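Local coordinates for ABC transporter periplasmic peptide-binding protein (Pseudoalteromonas, PDB 4QFL) that binds dipeptides such as Ala-Phe in the periplasm and probably delivers them to an ABC transporter for uptake, at residues A[142-146]-A[442-446]; A[447-451]-A[462-468]. All coordinates share one frame; numbering follows the deposited sequence.

Contact 1. Residues A[142-146]-A[442-446]; sequences YFQSV and NFFSP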
ATOM      1  N   TYR A 142      -0.342   8.927   0.644  1.00 18.41           N
ATOM      2  CA  TYR A 142      -1.668   8.346   0.822  1.00 17.61           C
ATOM      3  C   TYR A 142      -2.700   9.462   1.036  1.00 15.40           C
ATOM      4  O   TYR A 142      -3.728   9.540   0.365  1.00 15.66           O
ATOM      5  CB  TYR A 142      -1.727   7.360   1.997  1.00 16.34           C
ATOM      6  CG  TYR A 142      -3.095   6.726   2.076  1.00 15.75           C
ATOM      7  CD1 TYR A 142      -3.458   5.730   1.182  1.00 15.43           C
ATOM      8  CD2 TYR A 142      -4.043   7.165   2.991  1.00 14.80           C
ATOM      9  CE1 TYR A 142      -4.703   5.171   1.212  1.00 18.47           C
ATOM     10  CE2 TYR A 142      -5.300   6.606   3.031  1.00 16.67           C
ATOM     11  CZ  TYR A 142      -5.627   5.614   2.132  1.00 17.41           C
ATOM     12  OH  TYR A 142      -6.877   5.040   2.155  1.00 18.51           O
ATOM     13  N   PHE A 143      -2.393  10.328   1.984  1.00 16.11           N
ATOM     14  CA  PHE A 143      -3.304  11.372   2.406  1.00 18.02           C
ATOM     15  C   PHE A 143      -3.585  12.415   1.324  1.00 16.86           C
ATOM     16  O   PHE A 143      -4.729  12.799   1.106  1.00 19.14           O
ATOM     17  CB  PHE A 143      -2.764  12.007   3.674  1.00 15.20           C
ATOM     18  CG  PHE A 143      -2.667  11.040   4.827  1.00 17.62           C
ATOM     19  CD1 PHE A 143      -3.821  10.567   5.451  1.00 17.45           C
ATOM     20  CD2 PHE A 143      -1.433  10.604   5.286  1.00 16.02           C
ATOM     21  CE1 PHE A 143      -3.740   9.681   6.523  1.00 17.97           C
ATOM     22  CE2 PHE A 143      -1.342   9.719   6.365  1.00 18.76           C
ATOM     23  CZ  PHE A 143      -2.492   9.256   6.979  1.00 18.05           C
ATOM     24  N   GLN A 144      -2.553  12.867   0.630  1.00 17.37           N
ATOM     25  CA  GLN A 144      -2.771  13.780  -0.478  1.00 17.60           C
ATOM     26  C   GLN A 144      -3.607  13.120  -1.581  1.00 18.35           C
ATOM     27  O   GLN A 144      -4.490  13.748  -2.145  1.00 18.57           O
ATOM     28  CB  GLN A 144      -1.443  14.325  -0.998  1.00 17.43           C
ATOM     29  CG  GLN A 144      -0.615  14.964   0.128  1.00 23.25           C
ATOM     30  CD  GLN A 144       0.809  15.355  -0.272  1.00 24.99           C
ATOM     31  OE1 GLN A 144       1.341  14.906  -1.290  1.00 31.17           O
ATOM     32  NE2 GLN A 144       1.432  16.199   0.549  1.00 27.11           N
ATOM     33  N   SER A 145      -3.364  11.841  -1.850  1.00 17.35           N
ATOM     34  CA  SER A 145      -4.119  11.110  -2.865  1.00 18.57           C
ATOM     35  C   SER A 145      -5.621  11.039  -2.592  1.00 18.07           C
ATOM     36  O   SER A 145      -6.419  11.050  -3.516  1.00 20.67           O
ATOM     37  CB  SER A 145      -3.571   9.691  -3.032  1.00 16.89           C
ATOM     38  OG  SER A 145      -2.271   9.717  -3.580  1.00 20.08           O
ATOM     39  N   VAL A 146      -6.009  10.946  -1.331  1.00 14.17           N
ATOM     40  CA  VAL A 146      -7.426  10.872  -1.011  1.00 18.27           C
ATOM     41  C   VAL A 146      -7.995  12.223  -0.577  1.00 23.00           C
ATOM     42  O   VAL A 146      -9.157  12.314  -0.164  1.00 23.68           O
ATOM     43  CB  VAL A 146      -7.712   9.816   0.060  1.00 14.76           C
ATOM     44  CG1 VAL A 146      -7.205   8.459  -0.413  1.00 17.39           C
ATOM     45  CG2 VAL A 146      -7.076  10.226   1.381  1.00 12.87           C
ATOM     46  N   ASN A 442     -10.728   2.438  -1.396  1.00 18.39           N
ATOM     47  CA  ASN A 442      -9.276   2.262  -1.325  1.00 17.34           C
ATOM     48  C   ASN A 442      -8.658   1.756  -2.641  1.00 17.50           C
ATOM     49  O   ASN A 442      -7.454   1.899  -2.870  1.00 17.04           O
ATOM     50  CB  ASN A 442      -8.898   1.360  -0.136  1.00 16.65           C
ATOM     51  CG  ASN A 442      -7.390   1.330   0.130  1.00 16.11           C
ATOM     52  OD1 ASN A 442      -6.805   2.301   0.617  1.00 17.72           O
ATOM     53  ND2 ASN A 442      -6.767   0.210  -0.173  1.00 13.23           N
ATOM     54  N   PHE A 443      -9.487   1.194  -3.518  1.00 16.19           N
ATOM     55  CA  PHE A 443      -9.028   0.763  -4.837  1.00 16.05           C
ATOM     56  C   PHE A 443      -9.195   1.868  -5.874  1.00 18.16           C
ATOM     57  O   PHE A 443      -8.806   1.700  -7.025  1.00 19.64           O
ATOM     58  CB  PHE A 443      -9.801  -0.473  -5.311  1.00 16.74           C
ATOM     59  CG  PHE A 443      -9.249  -1.771  -4.796  1.00 16.24           C
ATOM     60  CD1 PHE A 443      -8.161  -2.372  -5.422  1.00 18.10           C
ATOM     61  CD2 PHE A 443      -9.807  -2.388  -3.689  1.00 15.04           C
ATOM     62  CE1 PHE A 443      -7.634  -3.563  -4.958  1.00 15.59           C
ATOM     63  CE2 PHE A 443      -9.294  -3.575  -3.220  1.00 15.85           C
ATOM     64  CZ  PHE A 443      -8.203  -4.166  -3.853  1.00 14.80           C
ATOM     65  N   PHE A 444      -9.780   2.989  -5.470  1.00 14.92           N
ATOM     66  CA  PHE A 444     -10.130   4.026  -6.431  1.00 16.40           C
ATOM     67  C   PHE A 444      -9.454   5.339  -6.129  1.00 16.96           C
ATOM     68  O   PHE A 444      -8.630   5.812  -6.902  1.00 16.84           O
ATOM     69  CB  PHE A 444     -11.641   4.206  -6.480  1.00 15.01           C
ATOM     70  CG  PHE A 444     -12.368   3.008  -7.022  1.00 16.77           C
ATOM     71  CD1 PHE A 444     -12.348   2.723  -8.386  1.00 20.57           C
ATOM     72  CD2 PHE A 444     -13.055   2.165  -6.179  1.00 17.17           C
ATOM     73  CE1 PHE A 444     -13.021   1.623  -8.895  1.00 16.67           C
ATOM     74  CE2 PHE A 444     -13.734   1.061  -6.677  1.00 16.46           C
ATOM     75  CZ  PHE A 444     -13.715   0.788  -8.035  1.00 20.57           C
ATOM     76  N   SER A 445      -9.794   5.925  -4.991  1.00 17.10           N
ATOM     77  CA  SER A 445      -9.250   7.228  -4.650  1.00 18.86           C
ATOM     78  C   SER A 445      -7.709   7.301  -4.587  1.00 18.46           C
ATOM     79  O   SER A 445      -7.130   8.262  -5.087  1.00 20.63           O
ATOM     80  CB  SER A 445      -9.915   7.781  -3.390  1.00 16.23           C
ATOM     81  OG  SER A 445     -11.225   8.238  -3.697  1.00 17.81           O
ATOM     82  N   PRO A 446      -7.033   6.289  -4.002  1.00 17.34           N
ATOM     83  CA  PRO A 446      -5.564   6.382  -3.941  1.00 16.24           C
ATOM     84  C   PRO A 446      -4.866   6.012  -5.244  1.00 19.26           C
ATOM     85  O   PRO A 446      -3.634   6.023  -5.289  1.00 22.51           O
ATOM     86  CB  PRO A 446      -5.174   5.346  -2.876  1.00 16.31           C
ATOM     87  CG  PRO A 446      -6.459   4.917  -2.216  1.00 18.33           C
ATOM     88  CD  PRO A 446      -7.547   5.146  -3.233  1.00 18.65           C
TER
HETATM   89  O   HOH W   1      -1.958   6.723  -3.194  1.00 20.06           O

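Contact 2. Residues A[447-451]-A[462-468]; sequences LLSCT and WCNPEFD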
ATOM      1  N   LEU A 447      -5.624   5.678  -6.282  1.00 16.97           N
ATOM      2  CA  LEU A 447      -5.038   5.097  -7.478  1.00 19.08           C
ATOM      3  C   LEU A 447      -5.316   5.906  -8.708  1.00 18.88           C
ATOM      4  O   LEU A 447      -4.394   6.323  -9.398  1.00 21.68           O
ATOM      5  CB  LEU A 447      -5.621   3.712  -7.716  1.00 20.07           C
ATOM      6  CG  LEU A 447      -4.689   2.525  -7.552  1.00 21.18           C
ATOM      7  CD1 LEU A 447      -4.049   2.566  -6.179  1.00 22.53           C
ATOM      8  CD2 LEU A 447      -5.459   1.245  -7.765  1.00 19.56           C
ATOM      9  N   LEU A 448      -6.605   6.093  -8.988  1.00 18.54           N
ATOM     10  CA  LEU A 448      -7.063   6.659 -10.259  1.00 17.60           C
ATOM     11  C   LEU A 448      -7.683   8.068 -10.215  1.00 18.34           C
ATOM     12  O   LEU A 448      -8.047   8.615 -11.254  1.00 19.68           O
ATOM     13  CB  LEU A 448      -8.045   5.690 -10.927  1.00 18.56           C
ATOM     14  CG  LEU A 448      -7.422   4.426 -11.514  1.00 18.75           C
ATOM     15  CD1 LEU A 448      -8.495   3.503 -12.052  1.00 21.71           C
ATOM     16  CD2 LEU A 448      -6.428   4.769 -12.602  1.00 19.55           C
ATOM     17  N   SER A 449      -7.786   8.667  -9.036  1.00 16.99           N
ATOM     18  CA  SER A 449      -8.399   9.989  -8.918  1.00 17.33           C
ATOM     19  C   SER A 449      -7.495  11.100  -9.430  1.00 17.01           C
ATOM     20  O   SER A 449      -6.313  10.889  -9.665  1.00 18.29           O
ATOM     21  CB  SER A 449      -8.788  10.277  -7.469  1.00 18.94           C
ATOM     22  OG  SER A 449      -7.632  10.277  -6.649  1.00 18.16           O
ATOM     23  N   CYS A 450      -8.057  12.287  -9.612  1.00 17.82           N
ATOM     24  CA  CYS A 450      -7.248  13.441  -9.995  1.00 19.24           C
ATOM     25  C   CYS A 450      -6.242  13.809  -8.913  1.00 16.74           C
ATOM     26  O   CYS A 450      -5.080  14.057  -9.211  1.00 17.40           O
ATOM     27  CB  CYS A 450      -8.123  14.631 -10.367  1.00 21.94           C
ATOM     28  SG  CYS A 450      -8.919  14.430 -12.000  1.00 21.56           S
ATOM     29  N   THR A 451      -6.678  13.818  -7.660  1.00 18.67           N
ATOM     30  CA  THR A 451      -5.763  14.062  -6.551  1.00 18.08           C
ATOM     31  C   THR A 451      -4.650  13.009  -6.498  1.00 18.57           C
ATOM     32  O   THR A 451      -3.501  13.333  -6.178  1.00 19.84           O
ATOM     33  CB  THR A 451      -6.488  14.154  -5.206  1.00 16.65           C
ATOM     34  OG1 THR A 451      -7.306  13.000  -5.021  1.00 19.28           O
ATOM     35  CG2 THR A 451      -7.377  15.362  -5.176  1.00 19.88           C
ATOM     36  N   TRP A 462      -3.770   9.603 -15.303  1.00 17.95           N
ATOM     37  CA  TRP A 462      -5.126   9.741 -15.837  1.00 18.62           C
ATOM     38  C   TRP A 462      -6.003  10.579 -14.915  1.00 21.11           C
ATOM     39  O   TRP A 462      -6.444  10.118 -13.854  1.00 20.13           O
ATOM     40  CB  TRP A 462      -5.721   8.342 -15.995  1.00 19.32           C
ATOM     41  CG  TRP A 462      -7.025   8.191 -16.721  1.00 17.76           C
ATOM     42  CD1 TRP A 462      -7.250   8.355 -18.063  1.00 17.90           C
ATOM     43  CD2 TRP A 462      -8.274   7.744 -16.156  1.00 20.32           C
ATOM     44  NE1 TRP A 462      -8.564   8.069 -18.358  1.00 20.04           N
ATOM     45  CE2 TRP A 462      -9.210   7.690 -17.212  1.00 18.61           C
ATOM     46  CE3 TRP A 462      -8.688   7.395 -14.861  1.00 18.18           C
ATOM     47  CZ2 TRP A 462     -10.539   7.295 -17.008  1.00 17.71           C
ATOM     48  CZ3 TRP A 462     -10.015   7.007 -14.663  1.00 17.40           C
ATOM     49  CH2 TRP A 462     -10.918   6.961 -15.732  1.00 18.10           C
ATOM     50  N   CYS A 463      -6.244  11.821 -15.310  1.00 21.94           N
ATOM     51  CA  CYS A 463      -7.165  12.655 -14.564  1.00 19.48           C
ATOM     52  C   CYS A 463      -8.478  12.747 -15.326  1.00 21.88           C
ATOM     53  O   CYS A 463      -8.549  13.370 -16.380  1.00 21.47           O
ATOM     54  CB  CYS A 463      -6.575  14.039 -14.327  1.00 22.46           C
ATOM     55  SG  CYS A 463      -7.669  15.150 -13.421  1.00 25.70           S
ATOM     56  N   ASN A 464      -9.507  12.099 -14.789  1.00 19.92           N
ATOM     57  CA  ASN A 464     -10.835  12.087 -15.397  1.00 20.88           C
ATOM     58  C   ASN A 464     -11.852  12.565 -14.363  1.00 21.78           C
ATOM     59  O   ASN A 464     -12.297  11.799 -13.501  1.00 20.16           O
ATOM     60  CB  ASN A 464     -11.166  10.677 -15.904  1.00 21.34           C
ATOM     61  CG  ASN A 464     -12.467  10.617 -16.686  1.00 20.67           C
ATOM     62  OD1 ASN A 464     -13.440  11.273 -16.341  1.00 24.03           O
ATOM     63  ND2 ASN A 464     -12.482   9.824 -17.749  1.00 23.69           N
ATOM     64  N   PRO A 465     -12.196  13.857 -14.415  1.00 20.50           N
ATOM     65  CA  PRO A 465     -13.100  14.406 -13.395  1.00 21.54           C
ATOM     66  C   PRO A 465     -14.461  13.693 -13.357  1.00 20.51           C
ATOM     67  O   PRO A 465     -15.106  13.623 -12.319  1.00 18.90           O
ATOM     68  CB  PRO A 465     -13.240  15.876 -13.815  1.00 25.55           C
ATOM     69  CG  PRO A 465     -11.938  16.180 -14.548  1.00 21.24           C
ATOM     70  CD  PRO A 465     -11.630  14.903 -15.291  1.00 22.71           C
ATOM     71  N   GLU A 466     -14.879  13.166 -14.498  1.00 19.72           N
ATOM     72  CA  GLU A 466     -16.111  12.409 -14.607  1.00 20.10           C
ATOM     73  C   GLU A 466     -16.058  11.159 -13.725  1.00 19.91           C
ATOM     74  O   GLU A 466     -16.999  10.862 -12.995  1.00 20.16           O
ATOM     75  CB  GLU A 466     -16.341  12.050 -16.069  1.00 20.79           C
ATOM     76  CG  GLU A 466     -16.763  13.254 -16.937  1.00 26.36           C
ATOM     77  CD  GLU A 466     -15.674  14.330 -17.158  1.00 29.12           C
ATOM     78  OE1 GLU A 466     -16.041  15.531 -17.158  1.00 30.33           O
ATOM     79  OE2 GLU A 466     -14.476  13.992 -17.366  1.00 28.20           O
ATOM     80  N   PHE A 467     -14.940  10.452 -13.799  1.00 18.91           N
ATOM     81  CA  PHE A 467     -14.650   9.298 -12.948  1.00 19.99           C
ATOM     82  C   PHE A 467     -14.652   9.710 -11.476  1.00 18.50           C
ATOM     83  O   PHE A 467     -15.276   9.064 -10.643  1.00 16.95           O
ATOM     84  CB  PHE A 467     -13.284   8.711 -13.347  1.00 18.48           C
ATOM     85  CG  PHE A 467     -12.812   7.595 -12.463  1.00 19.28           C
ATOM     86  CD1 PHE A 467     -13.351   6.328 -12.573  1.00 18.73           C
ATOM     87  CD2 PHE A 467     -11.816   7.812 -11.531  1.00 19.68           C
ATOM     88  CE1 PHE A 467     -12.903   5.309 -11.761  1.00 17.66           C
ATOM     89  CE2 PHE A 467     -11.375   6.797 -10.721  1.00 16.38           C
ATOM     90  CZ  PHE A 467     -11.916   5.557 -10.834  1.00 18.32           C
ATOM     91  N   ASP A 468     -13.966  10.812 -11.173  1.00 20.04           N
ATOM     92  CA  ASP A 468     -13.793  11.278  -9.792  1.00 18.59           C
ATOM     93  C   ASP A 468     -15.127  11.625  -9.166  1.00 17.47           C
ATOM     94  O   ASP A 468     -15.337  11.440  -7.966  1.00 19.83           O
ATOM     95  CB  ASP A 468     -12.904  12.528  -9.741  1.00 20.03           C
ATOM     96  CG  ASP A 468     -11.439  12.221  -9.946  1.00 20.90           C
ATOM     97  OD1 ASP A 468     -11.112  11.078 -10.343  1.00 22.88           O
ATOM     98  OD2 ASP A 468     -10.617  13.131  -9.721  1.00 23.13           O
TER
HETATM   99  O   HOH W   2      -9.489  10.576 -12.492  1.00 19.49           O
HETATM  100  O   HOH W   3      -9.648  13.791  -7.318  1.00 21.38           O

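Contact 1. Residues A[142-146]-A[442-446]
Tyr142, on helix 141-145, and Val146, just after it, both touch the ring of Pro446. The pyrrolidine CG does the touching: it lies 3.9 Å from Tyr142 CE1, obliquely to the ring, and 4.0 Å from Val146 CG1. Tyrosine and proline run side by side and point the same way, whereas the valine comes in at a slant. With CG anti to the backbone N (chi1 -176°), the phenol reaches out from the helix along the proline, and Val146 CG1 sits over the rim of one ring face, 4.1 Å above its plane; the valine thus touches both the phenol and Pro446. The same methyl, CG1, is 4.1 Å from Ser445 CB. Farther out, the Asn442 side chain crosses the phenol at about a right angle, and the hydroxyl Tyr142 OH is hydrogen-bonded to Asn177. Beside Pro446 the contact turns polar. One water donates to both Ser145 OG and Pro446 O, the latter at 2.8 Å, and so ties the serine side chain to the backbone of the other segment. Ser145 OG is also bonded to Pro141 O within its own helix, and Ser445 OG to Asp441. Trp433, which lines the dipeptide pocket, touches Pro446 and Asn442 from strand 428-434, and the Asn442 side chain is about 5 Å from the bound alanine. This is a buried, second-shell packing of a helix end against a short helical turn, just behind the dipeptide site of a family 5 solute-binding protein.

Contact 2. Residues A[447-451]-A[462-468]
Cys450 and Cys463 are joined by a disulfide, with SG to SG 2.0 Å and chi3 96°, near the usual right angle. Beside it Asp468 reaches back from the first turn of helix 465-475 and takes the backbone N-H of Cys450 on OD2, at 2.7 Å and 156°, through the lone pair on the side of its other oxygen. The carboxylate thus meets the start of helix 450-454, whose first N-H groups probably favour its negative charge. The tight apolar part lies on the buried side, where Leu448 crosses Phe467 at about a right angle: its CB is 3.5 Å from Phe467 CE2, and its CD2 branch reaches Trp462 CE3 at 4.1 Å. With CG trans to the backbone N of Phe467 (chi1 175°), the ring turns inward to take Trp462 CZ3 over the rim of one face, and Ile494 of helix 480-497 touches both Phe467 and Leu448. Around Asp468 the contact is partly exposed and bridged by water. One water accepts from Asn464 N and lies 2.7 Å from Asp468 OD1, with Leu448 O also within its bonding range; a second accepts from Thr451 N and donates to Asp468 OD2. Pro465, grazing Cys450 SG with its CD, is exposed. Each helix start carries its own side-chain cap: Ser449 OG bonds both Ala452 N and Ser445 O, and Asn464 OD1 accepts from Phe467 N at 3.1 Å, the donor standing well above the carbonyl plane. The whole is a disulfide-closed loop that opens with one N-capped helix and leads into a second, pinned near its ends by a carboxylate at one helix N-terminus.

In the fold
The two contacts follow one another along the chain: contact 1 brings helix 141-145 to residues 442-446, and contact 2 takes up the next residues, 447-451. Both use helix 445-448, and their centres are 11 Å apart. They touch directly, since Ser145 O probably accepts a hydrogen bond from Thr451 OG1, at 2.6 Å, while Phe444 packs on Phe467. The centre of contact 1, which is buried, is about 10 Å from the centre of the chain, that of contact 2 about 19 Å. Together they form a continuous path of packing from the neighbourhood of the dipeptide site to the disulfide-closed loop and helices 465-475 and 480-497.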